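Local coordinates for protein chitin elicitor receptor kinase 1 (PDB 4EBY) that senses chitin oligomers through a LysM-containing ectodomain and, activated by chitin-induced dimerization, acts as a receptor kinase of plant immunity, at residues Y12-G17 with S21-N26; S156-R159 with S164-I167; C5-A10 with L43-N48; Q169-G174 with Y185-D190. All coordinates share one frame; numbering follows the deposited sequence.

Contact 1: residues Y12-G17 with S21-N26; sequences YYLENG and SVINQN. With NAG (2-acetamido-2-deoxy-beta-D-glucopyranose), chain F; NAG (2-acetamido-2-deoxy-beta-D-glucopyranose), chain C.
Tyr-12 and Ile-23 form a buried CH-pi contact that seats helix 20-26 against strand 8-13, which precedes it in the chain. The methylene CG1 of Ile-23 lies 3.8 Å from the centroid of the Tyr-12 ring and only 9° off the ring normal, so it comes down on the middle of the face and not on the rim. With CG anti to the backbone N (chi1 -166°), the ring turns a face to the helix. At the end of the same isoleucine branch, CD1 lies over the CD2 side of that face, 3.8 Å from Tyr-12 CD2, and also touches CD2 of Leu-14 at 3.6 Å, the leucine side chain crossing it at about a right angle. Val-61 and Val-63 of strand 60-70 also touch Ile-23 and extend this apolar patch. At the polar end, Tyr-12 OH and Asn-26 ND2 do not bond to each other; both are hydrogen-bonded to the backbone oxygen of Asn-96. In the loop after the strand, Asn-16 ND2 is joined to C1 of the chain F NAG by a covalent bond of 1.4 Å, an N-linked glycan at the surface. Tyr-13, in a cation-pi contact with Arg-149, and Glu-15 help line a pocket for the chain C glycan. A strand leading through a short loop into a helix packed on it opens a beta-alpha-alpha-beta unit, consistent with the LysM fold.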
loop_
_atom_site.group_PDB
_atom_site.type_symbol
_atom_site.label_atom_id
_atom_site.label_comp_id
_atom_site.label_asym_id
_atom_site.label_seq_id
_atom_site.Cartn_x
_atom_site.Cartn_y
_atom_site.Cartn_z
ATOM N N TYR A 12 -2.361 -3.668 -3.497
ATOM C CA TYR A 12 -3.212 -4.613 -2.781
ATOM C C TYR A 12 -3.450 -5.864 -3.632
ATOM O O TYR A 12 -4.198 -5.830 -4.606
ATOM C CB TYR A 12 -4.542 -3.907 -2.462
ATOM C CG TYR A 12 -5.424 -4.588 -1.442
ATOM C CD1 TYR A 12 -5.677 -3.991 -0.213
ATOM C CD2 TYR A 12 -6.009 -5.821 -1.715
ATOM C CE1 TYR A 12 -6.521 -4.614 0.728
ATOM C CE2 TYR A 12 -6.816 -6.447 -0.787
ATOM C CZ TYR A 12 -7.061 -5.847 0.428
ATOM O OH TYR A 12 -7.900 -6.491 1.322
ATOM N N TYR A 13 -2.844 -6.983 -3.241
ATOM C CA TYR A 13 -2.973 -8.230 -3.986
ATOM C C TYR A 13 -4.321 -8.905 -3.714
ATOM O O TYR A 13 -4.784 -8.927 -2.570
ATOM C CB TYR A 13 -1.830 -9.170 -3.605
ATOM C CG TYR A 13 -1.896 -10.508 -4.292
ATOM C CD1 TYR A 13 -1.414 -10.665 -5.581
ATOM C CD2 TYR A 13 -2.447 -11.616 -3.649
ATOM C CE1 TYR A 13 -1.483 -11.893 -6.234
ATOM C CE2 TYR A 13 -2.509 -12.856 -4.292
ATOM C CZ TYR A 13 -2.025 -12.983 -5.581
ATOM O OH TYR A 13 -2.080 -14.212 -6.223
ATOM N N LEU A 14 -4.934 -9.446 -4.767
ATOM C CA LEU A 14 -6.279 -9.995 -4.662
ATOM C C LEU A 14 -6.298 -11.511 -4.493
ATOM O O LEU A 14 -5.855 -12.256 -5.377
ATOM C CB LEU A 14 -7.066 -9.624 -5.920
ATOM C CG LEU A 14 -7.265 -8.130 -6.157
ATOM C CD1 LEU A 14 -8.080 -7.948 -7.457
ATOM C CD2 LEU A 14 -8.010 -7.515 -4.990
ATOM N N GLU A 15 -6.808 -11.968 -3.351
ATOM C CA GLU A 15 -7.101 -13.377 -3.190
ATOM C C GLU A 15 -8.287 -13.597 -2.246
ATOM O O GLU A 15 -8.660 -12.712 -1.479
ATOM C CB GLU A 15 -5.878 -14.152 -2.730
ATOM C CG GLU A 15 -5.467 -13.813 -1.341
ATOM C CD GLU A 15 -4.171 -14.514 -0.912
ATOM O OE1 GLU A 15 -3.627 -14.096 0.123
ATOM O OE2 GLU A 15 -3.713 -15.476 -1.585
ATOM N N ASN A 16 -8.871 -14.786 -2.335
ATOM C CA ASN A 16 -9.964 -15.212 -1.470
ATOM C C ASN A 16 -11.184 -14.320 -1.605
ATOM O O ASN A 16 -11.991 -14.239 -0.683
ATOM C CB ASN A 16 -9.546 -15.263 0.014
ATOM C CG ASN A 16 -8.696 -16.476 0.353
ATOM O OD1 ASN A 16 -8.484 -17.356 -0.474
ATOM N ND2 ASN A 16 -8.191 -16.503 1.594
ATOM N N GLY A 17 -11.310 -13.638 -2.741
ATOM C CA GLY A 17 -12.597 -13.051 -3.092
ATOM C C GLY A 17 -12.783 -11.545 -2.936
ATOM O O GLY A 17 -13.867 -11.023 -3.237
ATOM N N SER A 21 -14.984 -2.692 -3.393
ATOM C CA SER A 21 -15.638 -2.011 -2.285
ATOM C C SER A 21 -14.903 -2.260 -0.966
ATOM O O SER A 21 -14.712 -1.343 -0.181
ATOM C CB SER A 21 -17.107 -2.469 -2.192
ATOM O OG SER A 21 -17.759 -1.802 -1.143
ATOM N N VAL A 22 -14.525 -3.507 -0.705
ATOM C CA VAL A 22 -13.813 -3.815 0.541
ATOM C C VAL A 22 -12.447 -3.127 0.593
ATOM O O VAL A 22 -12.028 -2.593 1.628
ATOM C CB VAL A 22 -13.675 -5.337 0.757
ATOM C CG1 VAL A 22 -12.694 -5.621 1.894
ATOM C CG2 VAL A 22 -15.033 -5.937 1.085
ATOM N N ILE A 23 -11.749 -3.105 -0.536
ATOM C CA ILE A 23 -10.482 -2.393 -0.589
ATOM C C ILE A 23 -10.688 -0.921 -0.276
ATOM O O ILE A 23 -9.960 -0.344 0.522
ATOM C CB ILE A 23 -9.830 -2.542 -1.964
ATOM C CG1 ILE A 23 -9.453 -4.012 -2.178
ATOM C CG2 ILE A 23 -8.579 -1.633 -2.109
ATOM C CD1 ILE A 23 -8.982 -4.315 -3.607
ATOM N N ASN A 24 -11.676 -0.305 -0.915
ATOM C CA ASN A 24 -11.893 1.120 -0.689
ATOM C C ASN A 24 -12.334 1.406 0.748
ATOM O O ASN A 24 -11.974 2.436 1.317
ATOM C CB ASN A 24 -12.924 1.653 -1.698
ATOM C CG ASN A 24 -12.854 3.164 -1.874
ATOM O OD1 ASN A 24 -12.183 3.899 -1.118
ATOM N ND2 ASN A 24 -13.542 3.630 -2.878
ATOM N N GLN A 25 -13.106 0.499 1.345
ATOM C CA GLN A 25 -13.526 0.691 2.723
ATOM C C GLN A 25 -12.298 0.646 3.643
ATOM O O GLN A 25 -12.062 1.549 4.455
ATOM C CB GLN A 25 -14.494 -0.418 3.129
ATOM C CG GLN A 25 -14.993 -0.278 4.552
ATOM C CD GLN A 25 -16.188 -1.171 4.818
ATOM O OE1 GLN A 25 -16.168 -2.366 4.510
ATOM N NE2 GLN A 25 -17.246 -0.588 5.361
ATOM N N ASN A 26 -11.520 -0.414 3.513
ATOM C CA ASN A 26 -10.368 -0.599 4.399
ATOM C C ASN A 26 -9.324 0.501 4.225
ATOM O O ASN A 26 -8.736 0.996 5.202
ATOM C CB ASN A 26 -9.741 -1.971 4.151
ATOM C CG ASN A 26 -10.631 -3.113 4.637
ATOM O OD1 ASN A 26 -11.724 -2.875 5.178
ATOM N ND2 ASN A 26 -10.181 -4.360 4.433
HETATM C C1 NAG F . -7.374 -17.654 1.914
HETATM C C2 NAG F . -6.424 -17.099 2.987
HETATM C C3 NAG F . -5.534 -18.183 3.579
HETATM C C4 NAG F . -6.370 -19.381 3.999
HETATM C C5 NAG F . -7.371 -19.786 2.915
HETATM C C6 NAG F . -8.292 -20.891 3.420
HETATM C C7 NAG F . -5.593 -14.843 3.089
HETATM C C8 NAG F . -5.087 -13.647 2.323
HETATM N N2 NAG F . -5.599 -16.024 2.472
HETATM O O3 NAG F . -4.831 -17.665 4.702
HETATM O O4 NAG F . -5.513 -20.472 4.255
HETATM O O5 NAG F . -8.146 -18.670 2.511
HETATM O O6 NAG F . -8.967 -20.447 4.578
HETATM O O7 NAG F . -5.987 -14.705 4.246
HETATM C C1 NAG C . 0.318 -11.986 3.223
HETATM C C2 NAG C . -0.391 -12.613 2.014
HETATM C C3 NAG C . -0.775 -14.069 2.305
HETATM C C4 NAG C . 0.375 -14.869 2.907
HETATM C C5 NAG C . 1.073 -14.074 4.007
HETATM C C6 NAG C . 2.314 -14.787 4.539
HETATM C C7 NAG C . -1.895 -11.410 0.492
HETATM C C8 NAG C . -3.248 -10.766 0.284
HETATM N N2 NAG C . -1.591 -11.862 1.714
HETATM O O3 NAG C . -1.250 -14.715 1.133
HETATM O O4 NAG C . -0.142 -16.063 3.464
HETATM O O5 NAG C . 1.449 -12.799 3.520
HETATM O O6 NAG C . 3.237 -14.944 3.479
HETATM O O7 NAG C . -1.111 -11.493 -0.453
#

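Contact 2: residues S156-R159 with S164-I167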
loop_
_atom_site.group_PDB
_atom_site.type_symbol
_atom_site.label_atom_id
_atom_site.label_comp_id
_atom_site.label_asym_id
_atom_site.label_seq_id
_atom_site.Cartn_x
_atom_site.Cartn_y
_atom_site.Cartn_z
ATOM N N SER A 156 11.589 -9.269 -12.191
ATOM C CA SER A 156 10.167 -9.193 -12.549
ATOM C C SER A 156 9.532 -7.858 -12.168
ATOM O O SER A 156 8.704 -7.332 -12.901
ATOM C CB SER A 156 9.360 -10.352 -11.958
ATOM O OG SER A 156 9.154 -10.195 -10.565
ATOM N N ILE A 157 9.921 -7.303 -11.023
ATOM C CA ILE A 157 9.390 -6.001 -10.622
ATOM C C ILE A 157 9.983 -4.884 -11.486
ATOM O O ILE A 157 9.303 -3.923 -11.825
ATOM C CB ILE A 157 9.604 -5.734 -9.112
ATOM C CG1 ILE A 157 8.714 -6.674 -8.289
ATOM C CG2 ILE A 157 9.249 -4.274 -8.770
ATOM C CD1 ILE A 157 9.090 -6.769 -6.819
ATOM N N ALA A 158 11.252 -5.022 -11.855
ATOM C CA ALA A 158 11.885 -4.050 -12.741
ATOM C C ALA A 158 11.156 -4.018 -14.081
ATOM O O ALA A 158 10.896 -2.951 -14.634
ATOM C CB ALA A 158 13.338 -4.398 -12.947
ATOM N N ARG A 159 10.837 -5.203 -14.593
ATOM C CA ARG A 159 10.167 -5.341 -15.884
ATOM C C ARG A 159 8.764 -4.748 -15.857
ATOM O O ARG A 159 8.370 -4.013 -16.764
ATOM C CB ARG A 159 10.116 -6.816 -16.291
ATOM C CG ARG A 159 9.395 -7.090 -17.600
ATOM C CD ARG A 159 9.382 -8.580 -17.913
ATOM N NE ARG A 159 9.096 -9.380 -16.724
ATOM C CZ ARG A 159 8.730 -10.658 -16.746
ATOM N NH1 ARG A 159 8.591 -11.293 -17.903
ATOM N NH2 ARG A 159 8.493 -11.301 -15.608
ATOM N N SER A 164 14.584 0.664 -13.626
ATOM C CA SER A 164 15.756 -0.205 -13.672
ATOM C C SER A 164 15.964 -0.929 -12.347
ATOM O O SER A 164 15.635 -0.406 -11.285
ATOM C CB SER A 164 17.018 0.571 -14.053
ATOM O OG SER A 164 17.590 1.226 -12.934
ATOM N N ALA A 165 16.510 -2.138 -12.422
ATOM C CA ALA A 165 16.803 -2.932 -11.229
ATOM C C ALA A 165 17.758 -2.238 -10.257
ATOM O O ALA A 165 17.594 -2.353 -9.046
ATOM C CB ALA A 165 17.356 -4.297 -11.617
ATOM N N ASP A 166 18.761 -1.532 -10.771
ATOM C CA ASP A 166 19.709 -0.849 -9.886
ATOM C C ASP A 166 19.028 0.269 -9.103
ATOM O O ASP A 166 19.310 0.454 -7.919
ATOM C CB ASP A 166 20.929 -0.305 -10.656
ATOM C CG ASP A 166 21.893 0.465 -9.759
ATOM O OD1 ASP A 166 22.503 -0.159 -8.858
ATOM O OD2 ASP A 166 22.037 1.695 -9.941
ATOM N N ILE A 167 18.147 1.021 -9.761
ATOM C CA ILE A 167 17.404 2.080 -9.077
ATOM C C ILE A 167 16.496 1.459 -8.001
ATOM O O ILE A 167 16.478 1.917 -6.853
ATOM C CB ILE A 167 16.592 2.952 -10.058
ATOM C CG1 ILE A 167 17.534 3.792 -10.920
ATOM C CG2 ILE A 167 15.636 3.872 -9.310
ATOM C CD1 ILE A 167 18.372 4.745 -10.124
#
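The methyl of Ala-158 rests on the backbone at Ala-165, where the next helix starts: Ala-158 CB lies 3.9 Å from Ala-165 N and 4.1 Å from Ala-165 CA, while the two CB atoms are 4.2 Å apart. Ala-165 does not aim its own methyl straight back, so the fit is mainly side chain against main chain. With residues this small the backbones can approach closely: the two CA atoms are 5.3 Å apart. One step out, Ser-164 caps the start of the second helix. It occupies the N-cap position, and with OG set between the backbone N and the carbonyl carbon (chi1 82°) that oxygen accepts a hydrogen bond of 3.2 Å from Ile-167 N, at an N-H...O angle of 161°. That bond occupies an amide of the first turn, which has no helical carbonyl before it. Farther out, Asp-166 OD2 forms a salt bridge with Arg-170 NE along the same helix, and Ser-156 OG is hydrogen-bonded to Ser-153 N near the start of the other. Helices 154-161 and 165-171 thus follow each other through a short surface turn, while on the inner side Ile-157 and Ala-158 both pack on Leu-168, and Ile-157 and Leu-168 meet Val-186 of strand 183-187.

Contact 3: residues C5-A10 with L43-N48; sequences CPLALA and LRYNSN
Leu-9 presses a methyl onto the face of the Tyr-45 ring, and this is the tight half of the contact. Its CD2 lies 3.9 Å from the ring centroid and 16° off the normal, a CH-pi approach displaced toward the rim, where Tyr-45 CD1 is 3.7 Å from Leu-9 CD2. The other methyl helps from the same leucine, with Leu-9 CD1 4.0 Å from Tyr-45 CD1. The CB of Tyr-45 points toward the strand, with CG anti to the carbonyl carbon (chi1 -69°), and the leucine crosses the tyrosine at about a right angle. The looser half lies at the hydroxyl end. Leu-7, on the same side of the chain as Leu-9 but only partly buried, brings a single methyl to the hydroxyl oxygen, its CD1 lying 3.6 Å from Tyr-45 OH. Beyond, Pro-6 on one segment and Arg-44, Ser-47 and Asn-48 on the other are exposed. A type I turn from Leu-43 to Asn-46, closed by a 2.9 Å bond from Asn-46 N to Leu-43 O, presents the tyrosine. Asn-46 ND2 ties this turn down through hydrogen bonds to the backbone oxygens of Ile-42 and Leu-62. A strand, 8-13, faced by the turn that ends a second helix, with an asparagine bridging that turn to the partner strand 60-70, is consistent with a LysM-type beta-alpha-alpha-beta unit.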
loop_
_atom_site.group_PDB
_atom_site.type_symbol
_atom_site.label_atom_id
_atom_site.label_comp_id
_atom_site.label_asym_id
_atom_site.label_seq_id
_atom_site.Cartn_x
_atom_site.Cartn_y
_atom_site.Cartn_z
ATOM N N CYS A 5 5.582 14.537 0.398
ATOM C CA CYS A 5 4.877 14.380 -0.875
ATOM C C CYS A 5 3.374 14.279 -0.642
ATOM O O CYS A 5 2.925 13.956 0.443
ATOM C CB CYS A 5 5.406 13.169 -1.650
ATOM S SG CYS A 5 5.240 11.577 -0.833
ATOM N N PRO A 6 2.568 14.567 -1.669
ATOM C CA PRO A 6 1.131 14.632 -1.391
ATOM C C PRO A 6 0.385 13.290 -1.390
ATOM O O PRO A 6 -0.745 13.207 -0.908
ATOM C CB PRO A 6 0.604 15.503 -2.538
ATOM C CG PRO A 6 1.556 15.237 -3.656
ATOM C CD PRO A 6 2.915 15.084 -3.002
ATOM N N LEU A 7 0.984 12.261 -1.973
ATOM C CA LEU A 7 0.366 10.959 -1.952
ATOM C C LEU A 7 1.329 9.835 -2.252
ATOM O O LEU A 7 2.474 10.044 -2.688
ATOM C CB LEU A 7 -0.793 10.881 -2.923
ATOM C CG LEU A 7 -0.428 10.549 -4.365
ATOM C CD1 LEU A 7 -1.665 9.977 -5.039
ATOM C CD2 LEU A 7 0.031 11.774 -5.060
ATOM N N ALA A 8 0.846 8.634 -1.973
ATOM C CA ALA A 8 1.553 7.405 -2.261
ATOM C C ALA A 8 0.528 6.425 -2.810
ATOM O O ALA A 8 -0.681 6.727 -2.831
ATOM C CB ALA A 8 2.221 6.838 -0.987
ATOM N N LEU A 9 0.993 5.265 -3.267
ATOM C CA LEU A 9 0.086 4.228 -3.784
ATOM C C LEU A 9 0.319 2.955 -2.988
ATOM O O LEU A 9 1.464 2.637 -2.655
ATOM C CB LEU A 9 0.361 3.958 -5.262
ATOM C CG LEU A 9 0.055 5.115 -6.211
ATOM C CD1 LEU A 9 0.623 4.836 -7.580
ATOM C CD2 LEU A 9 -1.462 5.292 -6.294
ATOM N N ALA A 10 -0.756 2.245 -2.649
ATOM C CA ALA A 10 -0.626 0.954 -1.978
ATOM C C ALA A 10 -0.953 -0.160 -2.962
ATOM O O ALA A 10 -1.940 -0.080 -3.697
ATOM C CB ALA A 10 -1.569 0.876 -0.763
ATOM N N LEU A 43 -9.768 3.838 -9.577
ATOM C CA LEU A 43 -9.761 3.353 -10.950
ATOM C C LEU A 43 -8.770 4.108 -11.841
ATOM O O LEU A 43 -8.222 3.532 -12.777
ATOM C CB LEU A 43 -11.157 3.380 -11.565
ATOM C CG LEU A 43 -12.132 2.392 -10.898
ATOM C CD1 LEU A 43 -13.513 2.563 -11.476
ATOM C CD2 LEU A 43 -11.638 0.955 -11.091
ATOM N N ARG A 44 -8.552 5.387 -11.555
ATOM C CA ARG A 44 -7.610 6.169 -12.379
ATOM C C ARG A 44 -6.216 5.588 -12.385
ATOM O O ARG A 44 -5.472 5.784 -13.339
ATOM C CB ARG A 44 -7.505 7.596 -11.867
ATOM C CG ARG A 44 -8.596 8.472 -12.312
ATOM C CD ARG A 44 -8.370 9.839 -11.735
ATOM N NE ARG A 44 -9.551 10.645 -11.945
ATOM C CZ ARG A 44 -10.398 10.979 -10.988
ATOM N NH1 ARG A 44 -10.172 10.607 -9.730
ATOM N NH2 ARG A 44 -11.453 11.709 -11.294
ATOM N N TYR A 45 -5.849 4.898 -11.313
ATOM C CA TYR A 45 -4.529 4.284 -11.211
ATOM C C TYR A 45 -4.513 2.831 -11.672
ATOM O O TYR A 45 -3.488 2.164 -11.573
ATOM C CB TYR A 45 -3.997 4.397 -9.771
ATOM C CG TYR A 45 -3.666 5.823 -9.392
ATOM C CD1 TYR A 45 -2.423 6.401 -9.741
ATOM C CD2 TYR A 45 -4.596 6.609 -8.741
ATOM C CE1 TYR A 45 -2.148 7.716 -9.403
ATOM C CE2 TYR A 45 -4.328 7.919 -8.399
ATOM C CZ TYR A 45 -3.101 8.467 -8.738
ATOM O OH TYR A 45 -2.873 9.778 -8.399
ATOM N N ASN A 46 -5.648 2.343 -12.169
ATOM C CA ASN A 46 -5.777 0.940 -12.567
ATOM C C ASN A 46 -6.539 0.826 -13.881
ATOM O O ASN A 46 -7.643 0.308 -13.926
ATOM C CB ASN A 46 -6.520 0.143 -11.493
ATOM C CG ASN A 46 -5.773 0.101 -10.181
ATOM O OD1 ASN A 46 -4.911 -0.757 -9.978
ATOM N ND2 ASN A 46 -6.082 1.042 -9.286
ATOM N N SER A 47 -5.962 1.348 -14.955
ATOM C CA SER A 47 -6.641 1.343 -16.248
ATOM C C SER A 47 -6.884 -0.077 -16.749
ATOM O O SER A 47 -7.718 -0.299 -17.634
ATOM C CB SER A 47 -5.829 2.127 -17.274
ATOM O OG SER A 47 -4.509 1.619 -17.343
ATOM N N ASN A 48 -6.159 -1.029 -16.169
ATOM C CA ASN A 48 -6.292 -2.446 -16.510
ATOM C C ASN A 48 -7.616 -3.063 -16.057
ATOM O O ASN A 48 -8.028 -4.108 -16.564
ATOM C CB ASN A 48 -5.140 -3.236 -15.891
ATOM C CG ASN A 48 -5.061 -3.053 -14.383
ATOM O OD1 ASN A 48 -4.845 -1.943 -13.893
ATOM N ND2 ASN A 48 -5.239 -4.139 -13.642
#

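Contact 4: residues Q169-G174 with Y185-D190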
loop_
_atom_site.group_PDB
_atom_site.type_symbol
_atom_site.label_atom_id
_atom_site.label_comp_id
_atom_site.label_asym_id
_atom_site.label_seq_id
_atom_site.Cartn_x
_atom_site.Cartn_y
_atom_site.Cartn_z
ATOM N N GLN A 169 16.859 -1.319 -6.413
ATOM C CA GLN A 169 17.644 -1.816 -5.292
ATOM C C GLN A 169 18.139 -0.672 -4.422
ATOM O O GLN A 169 18.173 -0.791 -3.198
ATOM C CB GLN A 169 18.840 -2.642 -5.779
ATOM C CG GLN A 169 19.496 -3.472 -4.671
ATOM C CD GLN A 169 18.567 -4.562 -4.152
ATOM O OE1 GLN A 169 18.439 -5.626 -4.767
ATOM N NE2 GLN A 169 17.939 -4.313 -3.008
ATOM N N ARG A 170 18.541 0.429 -5.048
ATOM C CA ARG A 170 19.056 1.578 -4.301
ATOM C C ARG A 170 17.972 2.202 -3.419
ATOM O O ARG A 170 18.272 2.754 -2.358
ATOM C CB ARG A 170 19.648 2.640 -5.240
ATOM C CG ARG A 170 21.001 2.296 -5.854
ATOM C CD ARG A 170 21.396 3.406 -6.848
ATOM N NE ARG A 170 22.687 3.211 -7.508
ATOM C CZ ARG A 170 23.831 3.758 -7.093
ATOM N NH1 ARG A 170 23.846 4.531 -6.016
ATOM N NH2 ARG A 170 24.967 3.539 -7.752
ATOM N N TYR A 171 16.717 2.131 -3.855
ATOM C CA TYR A 171 15.611 2.614 -3.020
ATOM C C TYR A 171 15.306 1.661 -1.866
ATOM O O TYR A 171 14.596 2.013 -0.928
ATOM C CB TYR A 171 14.337 2.772 -3.854
ATOM C CG TYR A 171 14.267 4.055 -4.656
ATOM C CD1 TYR A 171 14.420 5.300 -4.047
ATOM C CD2 TYR A 171 14.035 4.019 -6.020
ATOM C CE1 TYR A 171 14.333 6.483 -4.805
ATOM C CE2 TYR A 171 13.943 5.185 -6.770
ATOM C CZ TYR A 171 14.084 6.404 -6.154
ATOM O OH TYR A 171 13.991 7.548 -6.927
ATOM N N ASN A 172 15.819 0.442 -1.957
ATOM C CA ASN A 172 15.466 -0.607 -1.007
ATOM C C ASN A 172 16.739 -1.347 -0.651
ATOM O O ASN A 172 16.888 -2.540 -0.943
ATOM C CB ASN A 172 14.442 -1.551 -1.629
ATOM C CG ASN A 172 13.130 -0.857 -1.938
ATOM O OD1 ASN A 172 12.305 -0.664 -1.041
ATOM N ND2 ASN A 172 12.932 -0.458 -3.203
ATOM N N PRO A 173 17.681 -0.628 -0.025
ATOM C CA PRO A 173 19.043 -1.160 0.037
ATOM C C PRO A 173 19.142 -2.384 0.933
ATOM O O PRO A 173 18.554 -2.418 2.030
ATOM C CB PRO A 173 19.858 0.005 0.616
ATOM C CG PRO A 173 18.837 0.884 1.304
ATOM C CD PRO A 173 17.582 0.743 0.502
ATOM N N GLY A 174 19.830 -3.399 0.430
ATOM C CA GLY A 174 20.060 -4.621 1.181
ATOM C C GLY A 174 18.887 -5.586 1.169
ATOM O O GLY A 174 18.997 -6.675 1.731
ATOM N N TYR A 185 9.606 -0.319 -1.846
ATOM C CA TYR A 185 9.037 0.888 -2.430
ATOM C C TYR A 185 9.435 0.965 -3.900
ATOM O O TYR A 185 10.621 0.902 -4.235
ATOM C CB TYR A 185 9.536 2.120 -1.682
ATOM C CG TYR A 185 9.172 2.109 -0.215
ATOM C CD1 TYR A 185 7.857 2.252 0.190
ATOM C CD2 TYR A 185 10.149 1.964 0.758
ATOM C CE1 TYR A 185 7.519 2.236 1.523
ATOM C CE2 TYR A 185 9.825 1.956 2.088
ATOM C CZ TYR A 185 8.506 2.093 2.464
ATOM O OH TYR A 185 8.181 2.083 3.801
ATOM N N VAL A 186 8.432 1.082 -4.768
ATOM C CA VAL A 186 8.637 1.040 -6.220
ATOM C C VAL A 186 8.060 2.321 -6.817
ATOM O O VAL A 186 6.907 2.635 -6.555
ATOM C CB VAL A 186 7.852 -0.163 -6.802
ATOM C CG1 VAL A 186 7.962 -0.211 -8.345
ATOM C CG2 VAL A 186 8.317 -1.483 -6.141
ATOM N N PRO A 187 8.835 3.064 -7.631
ATOM C CA PRO A 187 8.251 4.273 -8.240
ATOM C C PRO A 187 6.971 3.960 -8.983
ATOM O O PRO A 187 6.883 2.936 -9.665
ATOM C CB PRO A 187 9.325 4.704 -9.254
ATOM C CG PRO A 187 10.605 4.223 -8.655
ATOM C CD PRO A 187 10.258 2.890 -7.998
ATOM N N GLY A 188 5.969 4.816 -8.812
ATOM C CA GLY A 188 4.704 4.642 -9.507
ATOM C C GLY A 188 4.393 5.776 -10.456
ATOM O O GLY A 188 5.002 6.845 -10.414
ATOM N N ARG A 189 3.399 5.523 -11.306
ATOM C CA ARG A 189 2.994 6.450 -12.360
ATOM C C ARG A 189 1.718 7.189 -11.992
ATOM O O ARG A 189 0.915 6.713 -11.185
ATOM C CB ARG A 189 2.759 5.668 -13.650
ATOM C CG ARG A 189 3.992 4.963 -14.171
ATOM C CD ARG A 189 3.646 4.043 -15.327
ATOM N NE ARG A 189 4.767 3.204 -15.745
ATOM C CZ ARG A 189 5.660 3.561 -16.660
ATOM N NH1 ARG A 189 5.580 4.753 -17.238
ATOM N NH2 ARG A 189 6.639 2.728 -17.001
ATOM N N ASP A 190 1.520 8.355 -12.591
ATOM C CA ASP A 190 0.271 9.083 -12.418
ATOM C C ASP A 190 -0.785 8.440 -13.333
ATOM O O ASP A 190 -0.470 7.486 -14.042
ATOM C CB ASP A 190 0.491 10.588 -12.654
ATOM C CG ASP A 190 0.739 10.942 -14.121
ATOM O OD1 ASP A 190 0.508 10.100 -15.017
ATOM O OD2 ASP A 190 1.158 12.092 -14.370
#
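Asn-172 grips the backbone of Tyr-185 with both ends of its amide, a link between the end of the second helix and the last strand of this LysM domain. Its OD1 accepts from Tyr-185 N at 2.8 Å, nearly straight at 168°, with the donor tilted 20° from the carbonyl plane. In return, ND2 donates to Tyr-185 O at 2.9 Å, and that acceptor lies in the amide plane. The side chain thereby serves the main-chain N-H and C=O of one strand residue much as a neighbouring strand would. ND2 has a second partner in Leu-168 O, one turn back in helix 165-171, and these bonds together should hold the amide against rotation. The asparagine backbone is engaged too: Asn-172 N donates to Gln-169 O, while Asn-172 O receives a weak bond from Gln-169 NE2, which also reaches Val-175 O. Apolar packing completes the contact beside the amide. Tyr-171 stacks edge-to-face on Phe-143 of strand 143-147, and Pro-187, itself touching Phe-143, meets the same tyrosine obliquely, Pro-187 CG lying 4.0 Å from Tyr-171 CE2.

Overall arrangement
Contact 1 is nested in the loop that contact 3 closes, and both use strand 8-13; contacts 2 and 4 follow in series, sharing helix 165-171 within the same LysM domain. The centres of contacts 2 and 4 are 9 Å apart and the two contacts touch, whereas the centres of contacts 1 and 4 are 23 Å apart on opposite sides of the chain's centre. Contacts 1, 3 and 4 reach one six-stranded mixed sheet, where strand 8-13 runs parallel to 143-147. Contacts 3 and 4, 15 Å between centres, meet where Arg-189 O packs against Tyr-45 and Leu-9. One sheet thus joins these three regions, with contact 2 linked through helix 165-171, consistent with closely packed LysM units.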